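Local structure of teichoic acid D-alanine hydrolase (Staphylococcus aureus, 5ZH8) at residues F123-F131 with L342-F351; K229-T237 with H247-P255. The protein removes D-alanyl groups from wall teichoic acid and lipoteichoic acid by ester hydrolysis, affecting methicillin resistance, autolysis and cell wall structure. One frame throughout, in Å; residues are numbered along the deposited sequence.

Interaction 1 (F123-F131 with L342-F351); sequences FLIGSAQKF and LNGGFFGQVF
Ser127 and Gly344 bring the two backbones together, their CA atoms 4.1 Å apart, where the 3-10 turn of Ser127 and Ala128, leading into helix 129-142, passes the hairpin formed by 340-346 and 349-355. Gly344 CA gives a CA-H...O contact to Ile125 O at 3.4 Å. The type I' turn Phe346-Gln349 closes the hairpin beside Leu124. Here Gln349 OE1 accepts from Leu124 N (2.8 Å), although the donor sits 46° out of the amide's carbonyl plane. Ile125 CG1 takes the position between backbone N and carbonyl carbon (chi1 70°), leaving CG2 over the middle of the Phe351 ring, 3.6 Å from its centroid. Phe123 CB meets the same ring at its edge, while Leu124 CD2 packs on Phe346 CD2 (3.8 Å) and Phe347 CB. At the other end Leu342 CD2 touches Phe131 CD2 (3.6 Å). Ser127 OG takes a hydrogen bond from Lys130 NZ (2.8 Å) and has another with Tyr211; Ser127 and Lys130, three residues apart, fit the Ser-X-X-Lys motif of beta-lactamase-like enzymes, consistent with Ser127 being the nucleophile. Phe123 and Ile125 pair by backbone with strand 288-290, Phe351 rests against strand 359-365, and helix 292-303 covers Phe131, Leu342 and Phe351.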
loop_
_atom_site.group_PDB
_atom_site.type_symbol
_atom_site.label_atom_id
_atom_site.label_comp_id
_atom_site.label_asym_id
_atom_site.label_seq_id
_atom_site.Cartn_x
_atom_site.Cartn_y
_atom_site.Cartn_z
ATOM N N PHE A 123 16.112 6.201 -6.428
ATOM C CA PHE A 123 15.010 5.498 -5.780
ATOM C C PHE A 123 15.067 4.011 -6.057
ATOM O O PHE A 123 15.462 3.595 -7.136
ATOM C CB PHE A 123 13.671 6.047 -6.275
ATOM C CG PHE A 123 13.458 7.490 -5.945
ATOM C CD1 PHE A 123 14.039 8.479 -6.720
ATOM C CD2 PHE A 123 12.690 7.859 -4.856
ATOM C CE1 PHE A 123 13.854 9.810 -6.417
ATOM C CE2 PHE A 123 12.504 9.192 -4.550
ATOM C CZ PHE A 123 13.085 10.170 -5.330
ATOM N N LEU A 124 14.675 3.217 -5.069
ATOM C CA LEU A 124 14.531 1.779 -5.225
ATOM C C LEU A 124 13.470 1.500 -6.287
ATOM O O LEU A 124 12.290 1.757 -6.080
ATOM C CB LEU A 124 14.133 1.150 -3.888
ATOM C CG LEU A 124 13.896 -0.356 -3.819
ATOM C CD1 LEU A 124 15.114 -1.113 -4.337
ATOM C CD2 LEU A 124 13.577 -0.762 -2.385
ATOM N N ILE A 125 13.897 0.988 -7.436
ATOM C CA ILE A 125 12.986 0.791 -8.559
ATOM C C ILE A 125 12.153 -0.472 -8.416
ATOM O O ILE A 125 11.213 -0.673 -9.190
ATOM C CB ILE A 125 13.717 0.783 -9.922
ATOM C CG1 ILE A 125 14.575 -0.480 -10.107
ATOM C CG2 ILE A 125 14.568 2.036 -10.075
ATOM C CD1 ILE A 125 15.222 -0.589 -11.477
ATOM N N GLY A 126 12.499 -1.320 -7.448
ATOM C CA GLY A 126 11.791 -2.576 -7.224
ATOM C C GLY A 126 11.597 -3.380 -8.502
ATOM O O GLY A 126 12.525 -3.552 -9.299
ATOM N N SER A 127 10.365 -3.830 -8.719
ATOM C CA SER A 127 10.039 -4.723 -9.828
ATOM C C SER A 127 10.392 -4.187 -11.218
ATOM O O SER A 127 10.410 -4.949 -12.189
ATOM C CB SER A 127 8.561 -5.067 -9.794
ATOM O OG SER A 127 8.306 -6.168 -10.629
ATOM N N ALA A 128 10.671 -2.889 -11.326
ATOM C CA ALA A 128 11.139 -2.326 -12.586
ATOM C C ALA A 128 12.543 -2.813 -12.966
ATOM O O ALA A 128 12.933 -2.687 -14.126
ATOM C CB ALA A 128 11.091 -0.807 -12.552
ATOM N N GLN A 129 13.296 -3.370 -12.013
ATOM C CA GLN A 129 14.584 -4.004 -12.344
ATOM C C GLN A 129 14.411 -5.226 -13.244
ATOM O O GLN A 129 15.333 -5.597 -13.962
ATOM C CB GLN A 129 15.380 -4.408 -11.096
ATOM C CG GLN A 129 16.837 -4.735 -11.417
ATOM C CD GLN A 129 17.626 -5.225 -10.225
ATOM O OE1 GLN A 129 17.062 -5.730 -9.257
ATOM N NE2 GLN A 129 18.949 -5.095 -10.297
ATOM N N LYS A 130 13.240 -5.849 -13.211
ATOM C CA LYS A 130 12.944 -6.949 -14.134
ATOM C C LYS A 130 13.190 -6.575 -15.611
ATOM O O LYS A 130 13.516 -7.441 -16.420
ATOM C CB LYS A 130 11.505 -7.426 -13.952
ATOM C CG LYS A 130 11.248 -8.105 -12.618
ATOM C CD LYS A 130 9.861 -8.713 -12.570
ATOM C CE LYS A 130 9.626 -9.445 -11.262
ATOM N NZ LYS A 130 9.719 -8.548 -10.081
ATOM N N PHE A 131 13.029 -5.294 -15.945
ATOM C CA PHE A 131 13.329 -4.783 -17.283
ATOM C C PHE A 131 14.817 -4.911 -17.603
ATOM O O PHE A 131 15.188 -5.320 -18.695
ATOM C CB PHE A 131 12.863 -3.319 -17.402
ATOM C CG PHE A 131 13.160 -2.676 -18.736
ATOM C CD1 PHE A 131 12.846 -3.315 -19.930
ATOM C CD2 PHE A 131 13.731 -1.407 -18.793
ATOM C CE1 PHE A 131 13.113 -2.714 -21.150
ATOM C CE2 PHE A 131 14.004 -0.799 -20.008
ATOM C CZ PHE A 131 13.696 -1.457 -21.188
ATOM N N LEU A 342 6.321 0.804 -17.042
ATOM C CA LEU A 342 7.104 0.098 -16.027
ATOM C C LEU A 342 6.617 0.530 -14.647
ATOM O O LEU A 342 6.144 1.654 -14.470
ATOM C CB LEU A 342 8.603 0.395 -16.140
ATOM C CG LEU A 342 9.347 -0.223 -17.318
ATOM C CD1 LEU A 342 9.169 0.611 -18.566
ATOM C CD2 LEU A 342 10.829 -0.366 -17.016
ATOM N N ASN A 343 6.732 -0.373 -13.681
ATOM C CA ASN A 343 6.334 -0.080 -12.321
ATOM C C ASN A 343 6.964 -1.061 -11.330
ATOM O O ASN A 343 7.028 -2.259 -11.588
ATOM C CB ASN A 343 4.808 -0.111 -12.192
ATOM C CG ASN A 343 4.346 0.184 -10.782
ATOM O OD1 ASN A 343 4.189 1.339 -10.389
ATOM N ND2 ASN A 343 4.109 -0.866 -10.021
ATOM N N GLY A 344 7.419 -0.532 -10.196
ATOM C CA GLY A 344 7.912 -1.347 -9.090
ATOM C C GLY A 344 7.512 -0.740 -7.760
ATOM O O GLY A 344 7.674 0.459 -7.547
ATOM N N GLY A 345 6.977 -1.565 -6.869
ATOM C CA GLY A 345 6.609 -1.133 -5.517
ATOM C C GLY A 345 7.409 -1.929 -4.503
ATOM O O GLY A 345 7.264 -3.152 -4.420
ATOM N N PHE A 346 8.259 -1.255 -3.734
ATOM C CA PHE A 346 9.162 -1.961 -2.833
ATOM C C PHE A 346 9.620 -1.059 -1.689
ATOM O O PHE A 346 9.986 0.096 -1.910
ATOM C CB PHE A 346 10.370 -2.477 -3.646
ATOM C CG PHE A 346 10.875 -3.836 -3.235
ATOM C CD1 PHE A 346 10.016 -4.830 -2.765
ATOM C CD2 PHE A 346 12.218 -4.141 -3.390
ATOM C CE1 PHE A 346 10.511 -6.070 -2.399
ATOM C CE2 PHE A 346 12.714 -5.389 -3.038
ATOM C CZ PHE A 346 11.858 -6.350 -2.546
ATOM N N PHE A 347 9.582 -1.606 -0.476
ATOM C CA PHE A 347 10.018 -0.918 0.742
ATOM C C PHE A 347 9.686 0.566 0.767
ATOM O O PHE A 347 10.574 1.417 0.803
ATOM C CB PHE A 347 11.511 -1.158 0.988
ATOM C CG PHE A 347 11.832 -2.584 1.320
ATOM C CD1 PHE A 347 11.740 -3.044 2.628
ATOM C CD2 PHE A 347 12.199 -3.472 0.322
ATOM C CE1 PHE A 347 12.018 -4.359 2.933
ATOM C CE2 PHE A 347 12.483 -4.792 0.627
ATOM C CZ PHE A 347 12.391 -5.232 1.935
ATOM N N GLY A 348 8.387 0.848 0.722
ATOM C CA GLY A 348 7.862 2.205 0.850
ATOM C C GLY A 348 8.095 3.136 -0.325
ATOM O O GLY A 348 7.845 4.333 -0.215
ATOM N N GLN A 349 8.562 2.598 -1.449
ATOM C CA GLN A 349 8.820 3.403 -2.631
ATOM C C GLN A 349 7.982 2.889 -3.785
ATOM O O GLN A 349 7.567 1.731 -3.795
ATOM C CB GLN A 349 10.306 3.385 -2.979
ATOM C CG GLN A 349 11.198 3.781 -1.803
ATOM C CD GLN A 349 12.592 4.233 -2.201
ATOM O OE1 GLN A 349 12.853 4.536 -3.366
ATOM N NE2 GLN A 349 13.494 4.297 -1.230
ATOM N N VAL A 350 7.706 3.769 -4.738
ATOM C CA VAL A 350 6.977 3.407 -5.946
ATOM C C VAL A 350 7.672 4.072 -7.125
ATOM O O VAL A 350 7.854 5.293 -7.134
ATOM C CB VAL A 350 5.506 3.863 -5.921
ATOM C CG1 VAL A 350 4.707 3.074 -6.943
ATOM C CG2 VAL A 350 4.896 3.688 -4.540
ATOM N N PHE A 351 8.053 3.265 -8.112
ATOM C CA PHE A 351 8.815 3.743 -9.252
ATOM C C PHE A 351 8.067 3.376 -10.532
ATOM O O PHE A 351 7.961 2.203 -10.887
ATOM C CB PHE A 351 10.209 3.117 -9.230
ATOM C CG PHE A 351 11.214 3.852 -10.056
ATOM C CD1 PHE A 351 11.334 3.597 -11.408
ATOM C CD2 PHE A 351 12.038 4.805 -9.475
ATOM C CE1 PHE A 351 12.259 4.279 -12.171
ATOM C CE2 PHE A 351 12.968 5.492 -10.233
ATOM C CZ PHE A 351 13.075 5.231 -11.586
#

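Interaction 2 (K229-T237 with H247-P255)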
loop_
_atom_site.group_PDB
_atom_site.type_symbol
_atom_site.label_atom_id
_atom_site.label_comp_id
_atom_site.label_asym_id
_atom_site.label_seq_id
_atom_site.Cartn_x
_atom_site.Cartn_y
_atom_site.Cartn_z
ATOM N N LYS A 229 29.330 -15.175 -14.999
ATOM C CA LYS A 229 29.661 -13.875 -14.430
ATOM C C LYS A 229 28.498 -13.360 -13.623
ATOM O O LYS A 229 27.354 -13.708 -13.886
ATOM C CB LYS A 229 30.012 -12.873 -15.530
ATOM C CG LYS A 229 31.296 -13.208 -16.266
ATOM C CD LYS A 229 31.797 -12.031 -17.094
ATOM C CE LYS A 229 33.218 -12.268 -17.586
ATOM N NZ LYS A 229 34.192 -12.469 -16.467
ATOM N N SER A 230 28.799 -12.520 -12.640
ATOM C CA SER A 230 27.772 -11.988 -11.757
ATOM C C SER A 230 26.744 -11.163 -12.531
ATOM O O SER A 230 27.046 -10.608 -13.588
ATOM C CB SER A 230 28.404 -11.138 -10.656
ATOM O OG SER A 230 28.818 -9.873 -11.152
ATOM N N TYR A 231 25.529 -11.102 -11.994
ATOM C CA TYR A 231 24.470 -10.280 -12.557
ATOM C C TYR A 231 24.925 -8.827 -12.654
ATOM O O TYR A 231 24.732 -8.179 -13.682
ATOM C CB TYR A 231 23.203 -10.374 -11.694
ATOM C CG TYR A 231 22.040 -9.558 -12.220
ATOM C CD1 TYR A 231 21.888 -8.221 -11.867
ATOM C CD2 TYR A 231 21.092 -10.120 -13.072
ATOM C CE1 TYR A 231 20.825 -7.467 -12.341
ATOM C CE2 TYR A 231 20.029 -9.379 -13.552
ATOM C CZ TYR A 231 19.897 -8.048 -13.184
ATOM O OH TYR A 231 18.845 -7.290 -13.661
ATOM N N ALA A 232 25.532 -8.329 -11.580
ATOM C CA ALA A 232 26.031 -6.952 -11.515
ATOM C C ALA A 232 27.003 -6.643 -12.643
ATOM O O ALA A 232 26.963 -5.568 -13.233
ATOM C CB ALA A 232 26.705 -6.699 -10.164
ATOM N N GLU A 233 27.882 -7.591 -12.930
ATOM C CA GLU A 233 28.845 -7.435 -14.008
ATOM C C GLU A 233 28.143 -7.452 -15.362
ATOM O O GLU A 233 28.428 -6.616 -16.218
ATOM C CB GLU A 233 29.889 -8.545 -13.945
ATOM C CG GLU A 233 31.043 -8.358 -14.914
ATOM C CD GLU A 233 32.209 -9.278 -14.630
ATOM O OE1 GLU A 233 32.151 -10.062 -13.648
ATOM O OE2 GLU A 233 33.182 -9.226 -15.407
ATOM N N ASN A 234 27.229 -8.399 -15.551
ATOM C CA ASN A 234 26.479 -8.475 -16.793
ATOM C C ASN A 234 25.703 -7.183 -17.022
ATOM O O ASN A 234 25.690 -6.662 -18.138
ATOM C CB ASN A 234 25.540 -9.686 -16.807
ATOM C CG ASN A 234 26.261 -10.997 -17.123
ATOM O OD1 ASN A 234 26.151 -11.975 -16.386
ATOM N ND2 ASN A 234 26.974 -11.030 -18.247
ATOM N N TYR A 235 25.075 -6.654 -15.970
ATOM C CA TYR A 235 24.344 -5.389 -16.086
ATOM C C TYR A 235 25.252 -4.223 -16.481
ATOM O O TYR A 235 24.918 -3.456 -17.381
ATOM C CB TYR A 235 23.611 -5.010 -14.797
ATOM C CG TYR A 235 23.263 -3.533 -14.788
ATOM C CD1 TYR A 235 22.141 -3.052 -15.460
ATOM C CD2 TYR A 235 24.094 -2.608 -14.156
ATOM C CE1 TYR A 235 21.849 -1.702 -15.479
ATOM C CE2 TYR A 235 23.803 -1.253 -14.176
ATOM C CZ TYR A 235 22.683 -0.812 -14.838
ATOM O OH TYR A 235 22.413 0.530 -14.850
ATOM N N TYR A 236 26.376 -4.064 -15.794
ATOM C CA TYR A 236 27.258 -2.928 -16.075
ATOM C C TYR A 236 27.933 -3.038 -17.445
ATOM O O TYR A 236 27.927 -2.081 -18.225
ATOM C CB TYR A 236 28.309 -2.727 -14.974
ATOM C CG TYR A 236 27.820 -1.864 -13.832
ATOM C CD1 TYR A 236 27.557 -0.509 -14.012
ATOM C CD2 TYR A 236 27.569 -2.416 -12.586
ATOM C CE1 TYR A 236 27.100 0.276 -12.969
ATOM C CE2 TYR A 236 27.104 -1.640 -11.536
ATOM C CZ TYR A 236 26.870 -0.294 -11.730
ATOM O OH TYR A 236 26.419 0.490 -10.693
ATOM N N THR A 237 28.504 -4.199 -17.738
ATOM C CA THR A 237 29.214 -4.404 -18.998
ATOM C C THR A 237 28.279 -4.331 -20.218
ATOM O O THR A 237 28.656 -3.788 -21.259
ATOM C CB THR A 237 29.958 -5.753 -19.007
ATOM O OG1 THR A 237 29.055 -6.797 -18.637
ATOM C CG2 THR A 237 31.101 -5.741 -18.032
ATOM N N HIS A 247 24.125 7.315 -12.780
ATOM C CA HIS A 247 23.369 7.659 -11.575
ATOM C C HIS A 247 22.376 6.534 -11.258
ATOM O O HIS A 247 21.255 6.764 -10.813
ATOM C CB HIS A 247 22.674 9.004 -11.771
ATOM C CG HIS A 247 23.630 10.147 -11.934
ATOM N ND1 HIS A 247 24.314 10.387 -13.107
ATOM C CD2 HIS A 247 24.026 11.106 -11.064
ATOM C CE1 HIS A 247 25.085 11.450 -12.954
ATOM N NE2 HIS A 247 24.926 11.906 -11.726
ATOM N N THR A 248 22.833 5.312 -11.506
ATOM C CA THR A 248 22.078 4.096 -11.279
ATOM C C THR A 248 23.007 3.120 -10.577
ATOM O O THR A 248 24.158 2.945 -10.996
ATOM C CB THR A 248 21.642 3.475 -12.613
ATOM O OG1 THR A 248 20.730 4.356 -13.279
ATOM C CG2 THR A 248 20.991 2.108 -12.403
ATOM N N ALA A 249 22.526 2.483 -9.517
ATOM C CA ALA A 249 23.398 1.654 -8.697
ATOM C C ALA A 249 22.661 0.558 -7.949
ATOM O O ALA A 249 21.466 0.656 -7.684
ATOM C CB ALA A 249 24.182 2.521 -7.719
ATOM N N PHE A 250 23.399 -0.498 -7.632
ATOM C CA PHE A 250 22.913 -1.547 -6.752
ATOM C C PHE A 250 22.952 -1.021 -5.324
ATOM O O PHE A 250 23.774 -0.175 -4.990
ATOM C CB PHE A 250 23.755 -2.823 -6.898
ATOM C CG PHE A 250 23.524 -3.556 -8.191
ATOM C CD1 PHE A 250 22.475 -4.453 -8.313
ATOM C CD2 PHE A 250 24.348 -3.345 -9.284
ATOM C CE1 PHE A 250 22.248 -5.130 -9.498
ATOM C CE2 PHE A 250 24.131 -4.019 -10.475
ATOM C CZ PHE A 250 23.077 -4.912 -10.584
ATOM N N TYR A 251 22.052 -1.537 -4.495
ATOM C CA TYR A 251 21.787 -1.008 -3.151
ATOM C C TYR A 251 23.009 -0.708 -2.265
ATOM O O TYR A 251 22.973 0.236 -1.474
ATOM C CB TYR A 251 20.845 -1.960 -2.401
ATOM C CG TYR A 251 21.511 -3.222 -1.892
ATOM C CD1 TYR A 251 21.759 -4.299 -2.744
ATOM C CD2 TYR A 251 21.896 -3.341 -0.559
ATOM C CE1 TYR A 251 22.373 -5.454 -2.281
ATOM C CE2 TYR A 251 22.508 -4.494 -0.084
ATOM C CZ TYR A 251 22.745 -5.545 -0.949
ATOM O OH TYR A 251 23.349 -6.692 -0.477
ATOM N N ASP A 252 24.075 -1.500 -2.385
ATOM C CA ASP A 252 25.201 -1.398 -1.458
ATOM C C ASP A 252 26.460 -0.746 -2.040
ATOM O O ASP A 252 27.513 -0.757 -1.401
ATOM C CB ASP A 252 25.545 -2.782 -0.891
ATOM C CG ASP A 252 26.226 -2.710 0.478
ATOM O OD1 ASP A 252 25.944 -1.770 1.258
ATOM O OD2 ASP A 252 27.057 -3.599 0.774
ATOM N N GLU A 253 26.365 -0.165 -3.231
ATOM C CA GLU A 253 27.513 0.518 -3.824
ATOM C C GLU A 253 27.835 1.795 -3.037
ATOM O O GLU A 253 26.951 2.606 -2.763
ATOM C CB GLU A 253 27.265 0.814 -5.307
ATOM C CG GLU A 253 27.069 -0.435 -6.155
ATOM C CD GLU A 253 27.127 -0.158 -7.649
ATOM O OE1 GLU A 253 28.187 0.274 -8.158
ATOM O OE2 GLU A 253 26.113 -0.395 -8.332
ATOM N N GLN A 254 29.103 1.948 -2.661
ATOM C CA GLN A 254 29.530 2.999 -1.725
ATOM C C GLN A 254 29.329 4.418 -2.238
ATOM O O GLN A 254 28.738 5.239 -1.544
ATOM C CB GLN A 254 31.004 2.810 -1.323
ATOM C CG GLN A 254 31.237 1.656 -0.372
ATOM C CD GLN A 254 30.525 1.843 0.953
ATOM O OE1 GLN A 254 30.674 2.875 1.613
ATOM N NE2 GLN A 254 29.744 0.842 1.349
ATOM N N PRO A 255 29.807 4.717 -3.459
ATOM C CA PRO A 255 29.780 6.112 -3.906
ATOM C C PRO A 255 28.381 6.704 -4.057
ATOM O O PRO A 255 28.260 7.921 -4.145
ATOM C CB PRO A 255 30.476 6.069 -5.274
ATOM C CG PRO A 255 31.112 4.725 -5.378
ATOM C CD PRO A 255 30.297 3.816 -4.514
#
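Phe250 reaches from strand 248-250 to helix 231-237, whose short axis runs nearly antiparallel to the strand (169°) at 10.6 Å. Its ring makes the aromatic contacts. The edge of Phe250 points at the face of Tyr235 in an offset edge-to-face pair, centroids 5.8 Å apart and planes 89° to each other. Tyr231 meets Phe250 edge to edge, CD1 to CZ at 3.7 Å, and Tyr236 CE2 also lies in the plane of the Phe250 ring. Apolar contact is completed by Ala232 CB, 3.7 Å from Phe250 CE2. The methyl CG2 of Thr248 lies against the Tyr235 hydroxyl; that methyl is anti to the backbone N, while Thr248 OG1 turns to Asp294. The polar link is made by Glu253. Its OE2 accepts from Tyr236 OH (2.5 Å) on the syn lone pair, and on the anti side from Phe250 N (2.8 Å), an almost straight bond at 164°. Asn56 donates to OE1. Tyr231 OH bonds to Thr133 and Ser132 of helix 129-142. Three donors around one buried carboxylate are consistent with an ionised Glu253, which ties Tyr236 to the Phe250-Glu253 type I turn while the Phe250 ring packs among Tyr231, Ala232, Tyr235 and Tyr236.

The centres of interactions 1 and 2 lie about 16 Å apart, yet the two meet through Gln129, whose NE2 packs 3.4 Å from Phe250 CE1 and 3.6 Å from Tyr231 CE1. A shared three-stranded sheet connects them as well: strands 123-124 and 248-250 are its two outer members, with 288-290 between. Helix 129-142 has the 342-351 hairpin near its beginning and the aromatic cluster of interaction 2 against its flank. The probable active site belongs to interaction 1, at Ser127 and Lys130, with Tyr211 and Asp213 alongside. Interaction 2 lies away from it: Ser127 OG is 14.8 Å from Phe250 CZ.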